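Local coordinates for DUF3863 domain-containing protein (Parabacteroides distasonis, PDB 3LM3) that is of unknown function but, as a putative glycoside hydrolase/deacetylase, probably acts on carbohydrate substrates, at residues G19-T24 / E312-T317; W34-D39 / Y112-Y117; F76-L81 / V106-G111; E261-E266 / T308-R313. All coordinates share one frame; numbering follows the deposited sequence. Where two conformers were deposited one is given.

Contact 1 (G19-T24 / E312-T317); sequences GNRFVT and ERWPDT
Arg21, the first residue of strand 21-29, meets Trp314 and Thr317, the ends of a type I beta turn that leads from helix 296-313 into strand 318-320, a parallel neighbour of strand 21-29. No direct hydrogen bond spans the two segments. A water does so instead: it donates to OD1 of Asn20, just before the strand, and to Asp316 O (2.8 Å), and accepts from Arg21 N (2.9 Å). Arg21 carries most of the contact. With CG beside the backbone N (chi1 -64°) and the chain extended from CG to NE, it crosses Trp314 at about a right angle and brings NE to 3.5 Å from Trp314 CD1. Guanidinium and indole planes lie 18° apart, yet the approach is oblique. The N-H groups bond outside the two segments: Arg21 NE to Phe270 O and Trp314 NE1 to Asp271 OD1, both on helix 255-277. Arg21 O receives a CA-H...O contact from Thr317 CA (3.5 Å). The turn itself is braced by Trp314 O, which accepts from Thr317 N and from Thr317 OG1 (2.8 Å) on one face of its carbonyl plane. Further along the strand, Val23 CG2 lies 3.8 Å from the methyl CG2 of Thr317.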
loop_
_atom_site.group_PDB
_atom_site.type_symbol
_atom_site.label_atom_id
_atom_site.label_comp_id
_atom_site.label_asym_id
_atom_site.label_seq_id
_atom_site.Cartn_x
_atom_site.Cartn_y
_atom_site.Cartn_z
ATOM N N GLY A 19 -0.026 16.350 -12.565
ATOM C CA GLY A 19 0.321 17.567 -11.853
ATOM C C GLY A 19 -0.169 17.665 -10.430
ATOM O O GLY A 19 0.071 18.696 -9.762
ATOM N N ASN A 20 -0.838 16.623 -9.949
ATOM C CA ASN A 20 -1.531 16.671 -8.677
ATOM C C ASN A 20 -0.890 15.750 -7.641
ATOM O O ASN A 20 -0.146 14.811 -7.974
ATOM C CB ASN A 20 -3.007 16.308 -8.879
ATOM C CG ASN A 20 -3.839 17.457 -9.386
ATOM O OD1 ASN A 20 -3.754 18.579 -8.860
ATOM N ND2 ASN A 20 -4.683 17.185 -10.383
ATOM N N ARG A 21 -1.195 16.047 -6.384
ATOM C CA ARG A 21 -0.755 15.295 -5.204
ATOM C C ARG A 21 -1.987 14.671 -4.558
ATOM O O ARG A 21 -3.007 15.350 -4.415
ATOM C CB ARG A 21 -0.060 16.243 -4.223
ATOM C CG ARG A 21 1.198 16.865 -4.745
ATOM C CD ARG A 21 1.730 17.915 -3.792
ATOM N NE ARG A 21 3.010 18.446 -4.227
ATOM C CZ ARG A 21 3.174 19.411 -5.111
ATOM N NH1 ARG A 21 2.141 19.994 -5.686
ATOM N NH2 ARG A 21 4.414 19.795 -5.421
ATOM N N PHE A 22 -1.901 13.386 -4.224
ATOM C CA PHE A 22 -3.016 12.631 -3.701
ATOM C C PHE A 22 -2.622 11.869 -2.450
ATOM O O PHE A 22 -1.538 11.299 -2.391
ATOM C CB PHE A 22 -3.471 11.595 -4.703
ATOM C CG PHE A 22 -3.959 12.193 -5.991
ATOM C CD1 PHE A 22 -5.274 12.572 -6.117
ATOM C CD2 PHE A 22 -3.101 12.415 -7.050
ATOM C CE1 PHE A 22 -5.721 13.154 -7.297
ATOM C CE2 PHE A 22 -3.535 13.043 -8.224
ATOM C CZ PHE A 22 -4.872 13.378 -8.343
ATOM N N VAL A 23 -3.544 11.855 -1.480
ATOM C CA VAL A 23 -3.471 10.941 -0.337
ATOM C C VAL A 23 -4.720 10.074 -0.371
ATOM O O VAL A 23 -5.841 10.605 -0.403
ATOM C CB VAL A 23 -3.400 11.660 1.020
ATOM C CG1 VAL A 23 -3.541 10.662 2.191
ATOM C CG2 VAL A 23 -2.116 12.480 1.150
ATOM N N THR A 24 -4.528 8.763 -0.339
ATOM C CA THR A 24 -5.630 7.822 -0.226
ATOM C C THR A 24 -5.542 7.134 1.124
ATOM O O THR A 24 -4.603 6.366 1.370
ATOM C CB THR A 24 -5.636 6.798 -1.352
ATOM O OG1 THR A 24 -4.405 6.062 -1.385
ATOM C CG2 THR A 24 -5.845 7.453 -2.722
ATOM N N GLU A 312 -0.895 21.958 5.137
ATOM C CA GLU A 312 -0.125 23.173 5.348
ATOM C C GLU A 312 1.026 23.269 4.353
ATOM O O GLU A 312 1.252 24.327 3.740
ATOM C CB GLU A 312 0.413 23.224 6.767
ATOM C CG GLU A 312 1.267 24.431 7.090
ATOM C CD GLU A 312 1.661 24.441 8.551
ATOM O OE1 GLU A 312 0.775 24.708 9.394
ATOM O OE2 GLU A 312 2.839 24.152 8.852
ATOM N N ARG A 313 1.731 22.159 4.150
ATOM C CA ARG A 313 2.918 22.158 3.309
ATOM C C ARG A 313 2.595 22.026 1.825
ATOM O O ARG A 313 3.288 22.600 0.988
ATOM C CB ARG A 313 3.849 21.058 3.787
ATOM C CG ARG A 313 5.150 20.986 3.060
ATOM C CD ARG A 313 6.134 20.162 3.839
ATOM N NE ARG A 313 7.337 19.873 3.081
ATOM C CZ ARG A 313 8.320 19.069 3.497
ATOM N NH1 ARG A 313 8.280 18.530 4.718
ATOM N NH2 ARG A 313 9.343 18.791 2.691
ATOM N N TRP A 314 1.547 21.263 1.516
ATOM C CA TRP A 314 1.121 20.969 0.153
ATOM C C TRP A 314 -0.382 21.246 0.051
ATOM O O TRP A 314 -1.208 20.342 0.119
ATOM C CB TRP A 314 1.450 19.511 -0.214
ATOM C CG TRP A 314 2.925 19.165 -0.148
ATOM C CD1 TRP A 314 3.917 19.526 -1.030
ATOM C CD2 TRP A 314 3.563 18.379 0.869
ATOM N NE1 TRP A 314 5.127 19.013 -0.618
ATOM C CE2 TRP A 314 4.932 18.297 0.536
ATOM C CE3 TRP A 314 3.108 17.712 2.023
ATOM C CZ2 TRP A 314 5.846 17.568 1.319
ATOM C CZ3 TRP A 314 4.017 17.005 2.795
ATOM C CH2 TRP A 314 5.371 16.927 2.428
ATOM N N PRO A 315 -0.754 22.530 -0.047
ATOM C CA PRO A 315 -2.158 22.913 0.131
ATOM C C PRO A 315 -3.134 22.405 -0.894
ATOM O O PRO A 315 -4.328 22.312 -0.581
ATOM C CB PRO A 315 -2.124 24.448 0.143
ATOM C CG PRO A 315 -0.769 24.840 -0.121
ATOM C CD PRO A 315 0.150 23.690 -0.035
ATOM N N ASP A 316 -2.650 22.019 -2.076
ATOM C CA ASP A 316 -3.573 21.520 -3.093
ATOM C C ASP A 316 -3.681 19.989 -3.100
ATOM O O ASP A 316 -4.297 19.427 -4.005
ATOM C CB ASP A 316 -3.217 22.071 -4.479
ATOM C CG ASP A 316 -3.410 23.602 -4.585
ATOM O OD1 ASP A 316 -4.306 24.171 -3.904
ATOM O OD2 ASP A 316 -2.671 24.240 -5.376
ATOM N N THR A 317 -3.093 19.325 -2.108
ATOM C CA THR A 317 -3.220 17.870 -2.005
ATOM C C THR A 317 -4.674 17.455 -1.935
ATOM O O THR A 317 -5.459 18.031 -1.183
ATOM C CB THR A 317 -2.514 17.330 -0.753
ATOM O OG1 THR A 317 -1.134 17.734 -0.778
ATOM C CG2 THR A 317 -2.588 15.803 -0.630
HETATM O O HOH W 1 -2.805 18.477 -6.148
#

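Contact 2 (W34-D39 / Y112-Y117); sequences WEVSRD and YFPAMY
Trp34 meets Tyr112 and Phe113 in an aromatic cluster that joins the loop after strand 21-29 to the entry of the short helix 114-117. From CB the side chain leaves with CG beside the backbone N (chi1 -62°), and CG lies 3.8 Å from Phe113 CE2. Next round the ring, Trp34 CD1 is 3.7 Å from Tyr112 CD2, in an oblique meeting. Trp34 NE1 and CE2 each lie 4.0 Å from Phe113 CE2, which sits over one indole face, offset toward the rim. The Phe113 ring approaches edge first, its plane at 85° to the five-membered ring and the centroids 5.1 Å apart: an edge-to-face pair. Two residues on, Val36 CG1 presses on the backbone, 3.5 Å from Phe113 C, and CG2 faces Tyr117 CB. The Tyr112 hydroxyl has its polar partner outside the segments, Glu287 OE2. With no hydrogen bond between the segments, the contact rests on apolar and aromatic surfaces, and the fit depends on how the rings and the valine are placed.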
loop_
_atom_site.group_PDB
_atom_site.type_symbol
_atom_site.label_atom_id
_atom_site.label_comp_id
_atom_site.label_asym_id
_atom_site.label_seq_id
_atom_site.Cartn_x
_atom_site.Cartn_y
_atom_site.Cartn_z
ATOM N N TRP A 34 -6.955 -10.402 11.984
ATOM C CA TRP A 34 -6.495 -11.018 10.728
ATOM C C TRP A 34 -7.521 -12.037 10.243
ATOM O O TRP A 34 -7.218 -13.232 10.030
ATOM C CB TRP A 34 -5.137 -11.712 10.933
ATOM C CG TRP A 34 -3.980 -10.823 11.346
ATOM C CD1 TRP A 34 -3.879 -9.483 11.213
ATOM C CD2 TRP A 34 -2.750 -11.261 11.955
ATOM N NE1 TRP A 34 -2.649 -9.042 11.702
ATOM C CE2 TRP A 34 -1.946 -10.120 12.154
ATOM C CE3 TRP A 34 -2.250 -12.511 12.331
ATOM C CZ2 TRP A 34 -0.674 -10.183 12.732
ATOM C CZ3 TRP A 34 -0.974 -12.573 12.914
ATOM C CH2 TRP A 34 -0.208 -11.416 13.096
ATOM N N GLU A 35 -8.758 -11.594 10.099
ATOM C CA GLU A 35 -9.847 -12.485 9.695
ATOM C C GLU A 35 -10.012 -12.399 8.175
ATOM O O GLU A 35 -10.719 -11.551 7.627
ATOM C CB GLU A 35 -11.132 -12.270 10.489
ATOM C CG GLU A 35 -11.636 -10.808 10.511
ATOM C CD GLU A 35 -12.751 -10.559 11.487
ATOM O OE1 GLU A 35 -13.077 -11.453 12.332
ATOM O OE2 GLU A 35 -13.348 -9.468 11.398
ATOM N N VAL A 36 -9.339 -13.318 7.497
ATOM C CA VAL A 36 -9.370 -13.372 6.032
ATOM C C VAL A 36 -10.648 -13.997 5.508
ATOM O O VAL A 36 -10.997 -13.811 4.338
ATOM C CB VAL A 36 -8.162 -14.169 5.498
ATOM C CG1 VAL A 36 -6.823 -13.459 5.832
ATOM C CG2 VAL A 36 -8.127 -15.606 5.985
ATOM N N SER A 37 -11.379 -14.711 6.362
ATOM C CA SER A 37 -12.698 -15.222 6.013
ATOM C C SER A 37 -13.559 -15.263 7.264
ATOM O O SER A 37 -13.147 -14.770 8.314
ATOM C CB SER A 37 -12.584 -16.585 5.320
ATOM O OG SER A 37 -13.837 -16.988 4.806
ATOM N N ARG A 38 -14.743 -15.844 7.173
ATOM C CA ARG A 38 -15.623 -15.890 8.331
ATOM C C ARG A 38 -15.040 -16.731 9.471
ATOM O O ARG A 38 -15.059 -16.328 10.636
ATOM C CB ARG A 38 -16.981 -16.469 7.946
ATOM C CG ARG A 38 -17.751 -15.593 7.003
ATOM C CD ARG A 38 -19.082 -16.218 6.596
ATOM N NE ARG A 38 -19.875 -15.338 5.716
ATOM C CZ ARG A 38 -19.875 -15.370 4.374
ATOM N NH1 ARG A 38 -19.111 -16.243 3.711
ATOM N NH2 ARG A 38 -20.645 -14.535 3.685
ATOM N N ASP A 39 -14.531 -17.904 9.115
ATOM C CA ASP A 39 -14.027 -18.885 10.102
ATOM C C ASP A 39 -12.501 -18.938 10.160
ATOM O O ASP A 39 -11.935 -19.728 10.912
ATOM C CB ASP A 39 -14.605 -20.276 9.783
ATOM C CG ASP A 39 -14.151 -20.810 8.408
ATOM O OD1 ASP A 39 -14.090 -20.048 7.430
ATOM O OD2 ASP A 39 -13.816 -22.009 8.300
ATOM N N TYR A 112 -6.120 -8.693 5.467
ATOM C CA TYR A 112 -4.744 -8.492 4.981
ATOM C C TYR A 112 -4.150 -9.612 4.146
ATOM O O TYR A 112 -3.434 -9.331 3.181
ATOM C CB TYR A 112 -3.766 -8.209 6.132
ATOM C CG TYR A 112 -4.072 -7.085 7.083
ATOM C CD1 TYR A 112 -3.771 -5.777 6.785
ATOM C CD2 TYR A 112 -4.651 -7.349 8.313
ATOM C CE1 TYR A 112 -4.018 -4.747 7.738
ATOM C CE2 TYR A 112 -4.884 -6.355 9.249
ATOM C CZ TYR A 112 -4.546 -5.080 8.955
ATOM O OH TYR A 112 -4.742 -4.114 9.929
ATOM N N PHE A 113 -4.412 -10.858 4.540
ATOM C CA PHE A 113 -3.679 -12.023 4.045
ATOM C C PHE A 113 -4.508 -13.065 3.280
ATOM O O PHE A 113 -4.182 -14.251 3.307
ATOM C CB PHE A 113 -2.981 -12.710 5.232
ATOM C CG PHE A 113 -2.155 -11.789 6.080
ATOM C CD1 PHE A 113 -1.069 -11.109 5.550
ATOM C CD2 PHE A 113 -2.505 -11.573 7.411
ATOM C CE1 PHE A 113 -0.334 -10.227 6.347
ATOM C CE2 PHE A 113 -1.766 -10.720 8.208
ATOM C CZ PHE A 113 -0.695 -10.046 7.672
ATOM N N PRO A 114 -5.571 -12.666 2.547
ATOM C CA PRO A 114 -6.458 -13.736 2.071
ATOM C C PRO A 114 -5.818 -14.746 1.115
ATOM O O PRO A 114 -6.072 -15.968 1.254
ATOM C CB PRO A 114 -7.605 -12.965 1.403
ATOM C CG PRO A 114 -7.062 -11.683 1.059
ATOM C CD PRO A 114 -6.063 -11.342 2.138
ATOM N N ALA A 115 -5.000 -14.284 0.189
ATOM C CA ALA A 115 -4.456 -15.216 -0.830
ATOM C C ALA A 115 -3.463 -16.189 -0.218
ATOM O O ALA A 115 -3.152 -17.197 -0.808
ATOM C CB ALA A 115 -3.820 -14.498 -1.938
HETATM N N MSE A 116 -2.943 -15.886 0.958
HETATM C CA MSE A 116 -2.015 -16.798 1.655
HETATM C C MSE A 116 -2.687 -18.015 2.190
HETATM O O MSE A 116 -2.052 -19.074 2.344
HETATM C CB MSE A 116 -1.431 -16.164 2.905
HETATM C CG MSE A 116 -0.442 -15.122 2.715
HETATM SE SE MSE A 116 0.326 -14.785 4.508
HETATM C CE MSE A 116 1.402 -13.326 3.897
ATOM N N TYR A 117 -3.977 -17.891 2.518
ATOM C CA TYR A 117 -4.696 -18.908 3.241
ATOM C C TYR A 117 -5.895 -19.522 2.559
ATOM O O TYR A 117 -6.396 -20.538 3.017
ATOM C CB TYR A 117 -5.144 -18.359 4.616
ATOM C CG TYR A 117 -4.006 -18.154 5.573
ATOM C CD1 TYR A 117 -3.251 -16.999 5.573
ATOM C CD2 TYR A 117 -3.672 -19.160 6.474
ATOM C CE1 TYR A 117 -2.192 -16.829 6.450
ATOM C CE2 TYR A 117 -2.609 -18.991 7.357
ATOM C CZ TYR A 117 -1.883 -17.830 7.328
ATOM O OH TYR A 117 -0.841 -17.673 8.219
#

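Contact 3 (F76-L81 / V106-G111)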
loop_
_atom_site.group_PDB
_atom_site.type_symbol
_atom_site.label_atom_id
_atom_site.label_comp_id
_atom_site.label_asym_id
_atom_site.label_seq_id
_atom_site.Cartn_x
_atom_site.Cartn_y
_atom_site.Cartn_z
ATOM N N PHE A 76 -14.195 -3.054 5.320
ATOM C CA PHE A 76 -14.755 -3.970 6.320
ATOM C C PHE A 76 -14.341 -5.407 6.053
ATOM O O PHE A 76 -14.419 -5.882 4.922
ATOM C CB PHE A 76 -16.283 -3.975 6.234
ATOM C CG PHE A 76 -16.968 -2.724 6.751
ATOM C CD1 PHE A 76 -16.977 -1.544 6.037
ATOM C CD2 PHE A 76 -17.635 -2.768 7.950
ATOM C CE1 PHE A 76 -17.643 -0.419 6.543
ATOM C CE2 PHE A 76 -18.286 -1.643 8.462
ATOM C CZ PHE A 76 -18.274 -0.490 7.765
ATOM N N THR A 77 -14.002 -6.148 7.105
ATOM C CA THR A 77 -13.895 -7.592 6.977
ATOM C C THR A 77 -15.294 -8.226 6.817
ATOM O O THR A 77 -16.309 -7.586 7.066
ATOM C CB THR A 77 -13.273 -8.207 8.200
ATOM O OG1 THR A 77 -14.144 -8.001 9.327
ATOM C CG2 THR A 77 -11.897 -7.640 8.444
HETATM N N MSE A 78 -15.340 -9.496 6.427
HETATM C CA MSE A 78 -16.631 -10.147 6.255
HETATM C C MSE A 78 -17.384 -10.175 7.554
HETATM O O MSE A 78 -18.583 -9.890 7.591
HETATM C CB MSE A 78 -16.497 -11.558 5.688
HETATM C CG MSE A 78 -17.849 -12.155 5.354
HETATM SE SE MSE A 78 -18.648 -11.377 3.763
HETATM C CE MSE A 78 -17.568 -12.364 2.456
ATOM N N ASN A 79 -16.688 -10.513 8.627
ATOM C CA ASN A 79 -17.374 -10.592 9.921
ATOM C C ASN A 79 -17.883 -9.226 10.378
ATOM O O ASN A 79 -18.967 -9.140 10.964
ATOM C CB ASN A 79 -16.461 -11.253 10.961
ATOM C CG ASN A 79 -16.256 -12.742 10.694
ATOM O OD1 ASN A 79 -17.095 -13.376 10.042
ATOM N ND2 ASN A 79 -15.124 -13.281 11.127
ATOM N N ALA A 80 -17.158 -8.139 10.064
ATOM C CA ALA A 80 -17.651 -6.803 10.412
ATOM C C ALA A 80 -18.859 -6.411 9.557
ATOM O O ALA A 80 -19.754 -5.684 10.016
ATOM C CB ALA A 80 -16.567 -5.780 10.288
ATOM N N LEU A 81 -18.895 -6.856 8.293
ATOM C CA LEU A 81 -20.064 -6.600 7.442
ATOM C C LEU A 81 -21.311 -7.300 7.933
ATOM O O LEU A 81 -22.413 -6.781 7.811
ATOM C CB LEU A 81 -19.841 -7.076 5.999
ATOM C CG LEU A 81 -18.927 -6.208 5.169
ATOM C CD1 LEU A 81 -18.715 -6.908 3.811
ATOM C CD2 LEU A 81 -19.475 -4.774 5.060
ATOM N N VAL A 106 -16.961 2.598 0.327
ATOM C CA VAL A 106 -17.242 1.510 1.243
ATOM C C VAL A 106 -16.908 0.217 0.541
ATOM O O VAL A 106 -17.464 -0.091 -0.529
ATOM C CB VAL A 106 -18.724 1.499 1.638
ATOM C CG1 VAL A 106 -18.992 0.375 2.717
ATOM C CG2 VAL A 106 -19.159 2.896 2.168
ATOM N N THR A 107 -15.956 -0.525 1.094
ATOM C CA THR A 107 -15.548 -1.746 0.429
ATOM C C THR A 107 -15.063 -2.818 1.381
ATOM O O THR A 107 -15.152 -2.698 2.601
ATOM C CB THR A 107 -14.480 -1.451 -0.687
ATOM O OG1 THR A 107 -14.439 -2.576 -1.576
ATOM C CG2 THR A 107 -13.080 -1.149 -0.079
ATOM N N TYR A 108 -14.682 -3.941 0.784
ATOM C CA TYR A 108 -14.252 -5.165 1.466
ATOM C C TYR A 108 -12.761 -5.111 1.760
ATOM O O TYR A 108 -11.946 -4.746 0.897
ATOM C CB TYR A 108 -14.576 -6.366 0.567
ATOM C CG TYR A 108 -14.397 -7.738 1.175
ATOM C CD1 TYR A 108 -14.784 -7.993 2.462
ATOM C CD2 TYR A 108 -13.856 -8.792 0.436
ATOM C CE1 TYR A 108 -14.615 -9.278 3.037
ATOM C CE2 TYR A 108 -13.718 -10.068 0.998
ATOM C CZ TYR A 108 -14.087 -10.285 2.314
ATOM O OH TYR A 108 -13.964 -11.494 3.000
ATOM N N PHE A 109 -12.401 -5.524 2.977
ATOM C CA PHE A 109 -11.013 -5.573 3.483
ATOM C C PHE A 109 -10.827 -6.922 4.164
ATOM O O PHE A 109 -10.991 -7.034 5.382
ATOM C CB PHE A 109 -10.758 -4.421 4.470
ATOM C CG PHE A 109 -9.309 -4.089 4.689
ATOM C CD1 PHE A 109 -8.360 -5.059 4.854
ATOM C CD2 PHE A 109 -8.901 -2.774 4.754
ATOM C CE1 PHE A 109 -7.008 -4.728 5.061
ATOM C CE2 PHE A 109 -7.582 -2.431 4.951
ATOM C CZ PHE A 109 -6.624 -3.424 5.093
ATOM N N PRO A 110 -10.475 -7.973 3.377
ATOM C CA PRO A 110 -10.431 -9.350 3.895
ATOM C C PRO A 110 -9.190 -9.691 4.723
ATOM O O PRO A 110 -8.489 -10.655 4.429
ATOM C CB PRO A 110 -10.508 -10.195 2.613
ATOM C CG PRO A 110 -9.983 -9.338 1.567
ATOM C CD PRO A 110 -10.469 -7.963 1.911
ATOM N N GLY A 111 -8.912 -8.919 5.771
ATOM C CA GLY A 111 -7.975 -9.376 6.816
ATOM C C GLY A 111 -6.518 -9.493 6.435
ATOM O O GLY A 111 -5.788 -10.295 7.021
HETATM O O HOH W 2 -12.914 -11.144 5.870
#
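Phe76 and Tyr108 form a parallel bridge between strands 73-76 and 105-108, neighbours in the parallel sheet and the two ends of a beta-alpha-beta crossover. Phe76 N donates to Thr107 O (2.9 Å, 162° at the hydrogen), and Phe109 N returns a bond to Phe76 O at 2.8 Å. The second donor stands well above the carbonyl plane, 57° out of it. Phe76 O also lies 3.3 Å from Tyr108 CD1, so this oxygen is met by both an amide and a ring carbon.

Tyr108 swings its ring beneath the first turn of helix 78-82, CG being anti to the backbone N (chi1 -171°). Met78 N comes to the ring edge in its plane, 3.5 Å from Tyr108 CE1, while a water accepts from Met78 N and donates to Tyr108 OH. The bent selenomethionine side chain of Met78 makes an oblique Met-aromatic contact, SE 5.4 Å from the Tyr108 ring centroid, and Leu81 CD1 touches Tyr108 CD1.

Farther out, the helix start is fixed by Thr77 at the N-cap, whose OG1 accepts from Ala80 N (3.1 Å) and is also bonded to Glu35 OE2. Ala130 of helix 120-138 packs on Tyr108. The chemistry implies a division of labour: backbone bonds set the strand register, while the water accepts from the buried Met78 amide and links it to Tyr108 OH, tying the helix start to the neighbouring strand.

Contact 4 (E261-E266 / T308-R313); sequences EVMHTE and TGTKER
Glu266 and Thr310 make the polar link between helices 255-277 and 296-313, whose local axes pass 10.7 Å apart at a signed crossing angle of -46°. Their N-to-C directions are closer to parallel than antiparallel, and the nearest CA atoms are those of Met263 and Thr310, 7.1 Å apart.

The hydrogen-bonding part is compact. Thr310 OG1 and Glu266 OE1 are 2.7 Å apart, the two side chains crossing at about a right angle. Thr310 OG1 lies within bonding distance of both Glu266 OE1 and Trp306 O, one turn earlier in its helix, and its one proton cannot serve both fully. Glu266 OE2 takes Trp306 NE1, so both carboxylate oxygens of this buried residue meet helix 296-313.

Van der Waals contact is made by Met263, a selenomethionine whose chain bends at chi2 and chi3 (-64° and 97°). SE rests on the backbone of Gly309, 3.7 Å from Gly309 C. The terminal CE lies 3.6 Å from Thr310 OG1, beside the polar link.

Of the charged groups, Arg313 extends toward helix 255-277, NH1 obliquely 4.2 Å from Met263 CB, and NH2 forms a salt bridge with Asp271 OD2.

Selenium thus packs directly on backbone, while the bond from Trp306 NE1 to OE2, with the Thr310 hydroxyl close to OE1, would favour an ionised carboxylate, if Glu266 carries the charge.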
loop_
_atom_site.group_PDB
_atom_site.type_symbol
_atom_site.label_atom_id
_atom_site.label_comp_id
_atom_site.label_asym_id
_atom_site.label_seq_id
_atom_site.Cartn_x
_atom_site.Cartn_y
_atom_site.Cartn_z
ATOM N N GLU A 261 8.773 12.194 10.701
ATOM C CA GLU A 261 9.070 11.077 9.796
ATOM C C GLU A 261 7.962 10.903 8.746
ATOM O O GLU A 261 8.238 10.622 7.587
ATOM C CB GLU A 261 9.299 9.810 10.593
ATOM C CG GLU A 261 9.487 8.557 9.763
ATOM C CD GLU A 261 10.631 8.565 8.784
ATOM O OE1 GLU A 261 11.580 9.369 8.917
ATOM O OE2 GLU A 261 10.566 7.689 7.873
ATOM N N VAL A 262 6.705 11.094 9.156
ATOM C CA VAL A 262 5.576 11.023 8.209
ATOM C C VAL A 262 5.688 12.125 7.152
ATOM O O VAL A 262 5.541 11.843 5.959
ATOM C CB VAL A 262 4.235 11.084 8.949
ATOM C CG1 VAL A 262 3.079 11.094 7.971
ATOM C CG2 VAL A 262 4.108 9.859 9.872
HETATM N N MSE A 263 6.008 13.348 7.573
HETATM C CA MSE A 263 6.196 14.439 6.601
HETATM C C MSE A 263 7.345 14.152 5.660
HETATM O O MSE A 263 7.237 14.389 4.447
HETATM C CB MSE A 263 6.411 15.778 7.304
HETATM C CG MSE A 263 5.200 16.245 8.139
HETATM SE SE MSE A 263 3.571 16.635 7.151
HETATM C CE MSE A 263 2.677 14.928 7.435
ATOM N N HIS A 264 8.462 13.651 6.197
ATOM C CA HIS A 264 9.619 13.311 5.382
ATOM C C HIS A 264 9.251 12.281 4.310
ATOM O O HIS A 264 9.627 12.396 3.139
ATOM C CB HIS A 264 10.732 12.741 6.267
ATOM C CG HIS A 264 11.868 12.152 5.495
ATOM N ND1 HIS A 264 12.893 12.926 5.006
ATOM C CD2 HIS A 264 12.118 10.878 5.093
ATOM C CE1 HIS A 264 13.744 12.150 4.358
ATOM N NE2 HIS A 264 13.282 10.909 4.370
ATOM N N THR A 265 8.522 11.247 4.733
ATOM C CA THR A 265 8.132 10.195 3.812
ATOM C C THR A 265 7.199 10.735 2.751
ATOM O O THR A 265 7.364 10.418 1.550
ATOM C CB THR A 265 7.532 9.012 4.557
ATOM O OG1 THR A 265 8.493 8.498 5.509
ATOM C CG2 THR A 265 7.137 7.905 3.604
ATOM N N GLU A 266 6.252 11.584 3.148
ATOM C CA GLU A 266 5.397 12.209 2.133
ATOM C C GLU A 266 6.176 13.061 1.160
ATOM O O GLU A 266 5.856 13.113 -0.030
ATOM C CB GLU A 266 4.265 13.015 2.750
ATOM C CG GLU A 266 3.309 12.165 3.509
ATOM C CD GLU A 266 2.065 12.904 3.894
ATOM O OE1 GLU A 266 2.154 14.109 4.294
ATOM O OE2 GLU A 266 0.979 12.312 3.819
ATOM N N THR A 308 -3.512 17.959 8.771
ATOM C CA THR A 308 -3.229 19.384 8.827
ATOM C C THR A 308 -1.821 19.702 8.339
ATOM O O THR A 308 -1.613 20.666 7.612
ATOM C CB THR A 308 -3.375 19.920 10.253
ATOM O OG1 THR A 308 -4.752 19.820 10.658
ATOM C CG2 THR A 308 -2.922 21.377 10.323
ATOM N N GLY A 309 -0.850 18.879 8.721
ATOM C CA GLY A 309 0.520 19.113 8.327
ATOM C C GLY A 309 0.742 18.931 6.826
ATOM O O GLY A 309 1.485 19.659 6.177
ATOM N N THR A 310 0.058 17.928 6.269
ATOM C CA THR A 310 0.083 17.698 4.832
ATOM C C THR A 310 -0.512 18.887 4.088
ATOM O O THR A 310 0.074 19.366 3.132
ATOM C CB THR A 310 -0.666 16.396 4.497
ATOM O OG1 THR A 310 -0.079 15.293 5.207
ATOM C CG2 THR A 310 -0.604 16.094 3.006
ATOM N N LYS A 311 -1.682 19.348 4.513
ATOM C CA LYS A 311 -2.345 20.480 3.842
ATOM C C LYS A 311 -1.571 21.788 4.016
ATOM O O LYS A 311 -1.599 22.657 3.141
ATOM C CB LYS A 311 -3.788 20.632 4.326
ATOM C CG LYS A 311 -4.723 19.502 3.969
ATOM C CD LYS A 311 -5.015 19.329 2.485
ATOM C CE LYS A 311 -5.946 20.348 1.936
ATOM N NZ LYS A 311 -6.370 19.931 0.558
ATOM N N GLU A 312 -0.895 21.958 5.137
ATOM C CA GLU A 312 -0.125 23.173 5.348
ATOM C C GLU A 312 1.026 23.269 4.353
ATOM O O GLU A 312 1.252 24.327 3.740
ATOM C CB GLU A 312 0.413 23.224 6.767
ATOM C CG GLU A 312 1.267 24.431 7.090
ATOM C CD GLU A 312 1.661 24.441 8.551
ATOM O OE1 GLU A 312 0.775 24.708 9.394
ATOM O OE2 GLU A 312 2.839 24.152 8.852
ATOM N N ARG A 313 1.731 22.159 4.150
ATOM C CA ARG A 313 2.918 22.158 3.309
ATOM C C ARG A 313 2.595 22.026 1.825
ATOM O O ARG A 313 3.288 22.600 0.988
ATOM C CB ARG A 313 3.849 21.058 3.787
ATOM C CG ARG A 313 5.150 20.986 3.060
ATOM C CD ARG A 313 6.134 20.162 3.839
ATOM N NE ARG A 313 7.337 19.873 3.081
ATOM C CZ ARG A 313 8.320 19.069 3.497
ATOM N NH1 ARG A 313 8.280 18.530 4.718
ATOM N NH2 ARG A 313 9.343 18.791 2.691
#

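Overall arrangement
The four contacts form two pairs. Contacts 1 and 4 share Glu312 and Arg313 of helix 296-313, have centres about 10 Å apart and touch where Lys311 NZ meets Thr317 O (2.7 Å). Contacts 2 and 3, with centres about 11 Å apart, meet at Val36 CG1 and Gly111 O (3.5 Å) and through a probable Glu35 OE1 to Asn79 ND2 hydrogen bond (3.0 Å). Centres of contacts 1 and 2 are about 33 Å apart, on opposite sides of the chain's centre. Contacts 1 and 3 reach the same parallel sheet, consistent with the beta/alpha architecture of the glycoside hydrolase/deacetylase clan. No active site is assigned; a bound PEG lies about 12 Å from the Phe22 side chain.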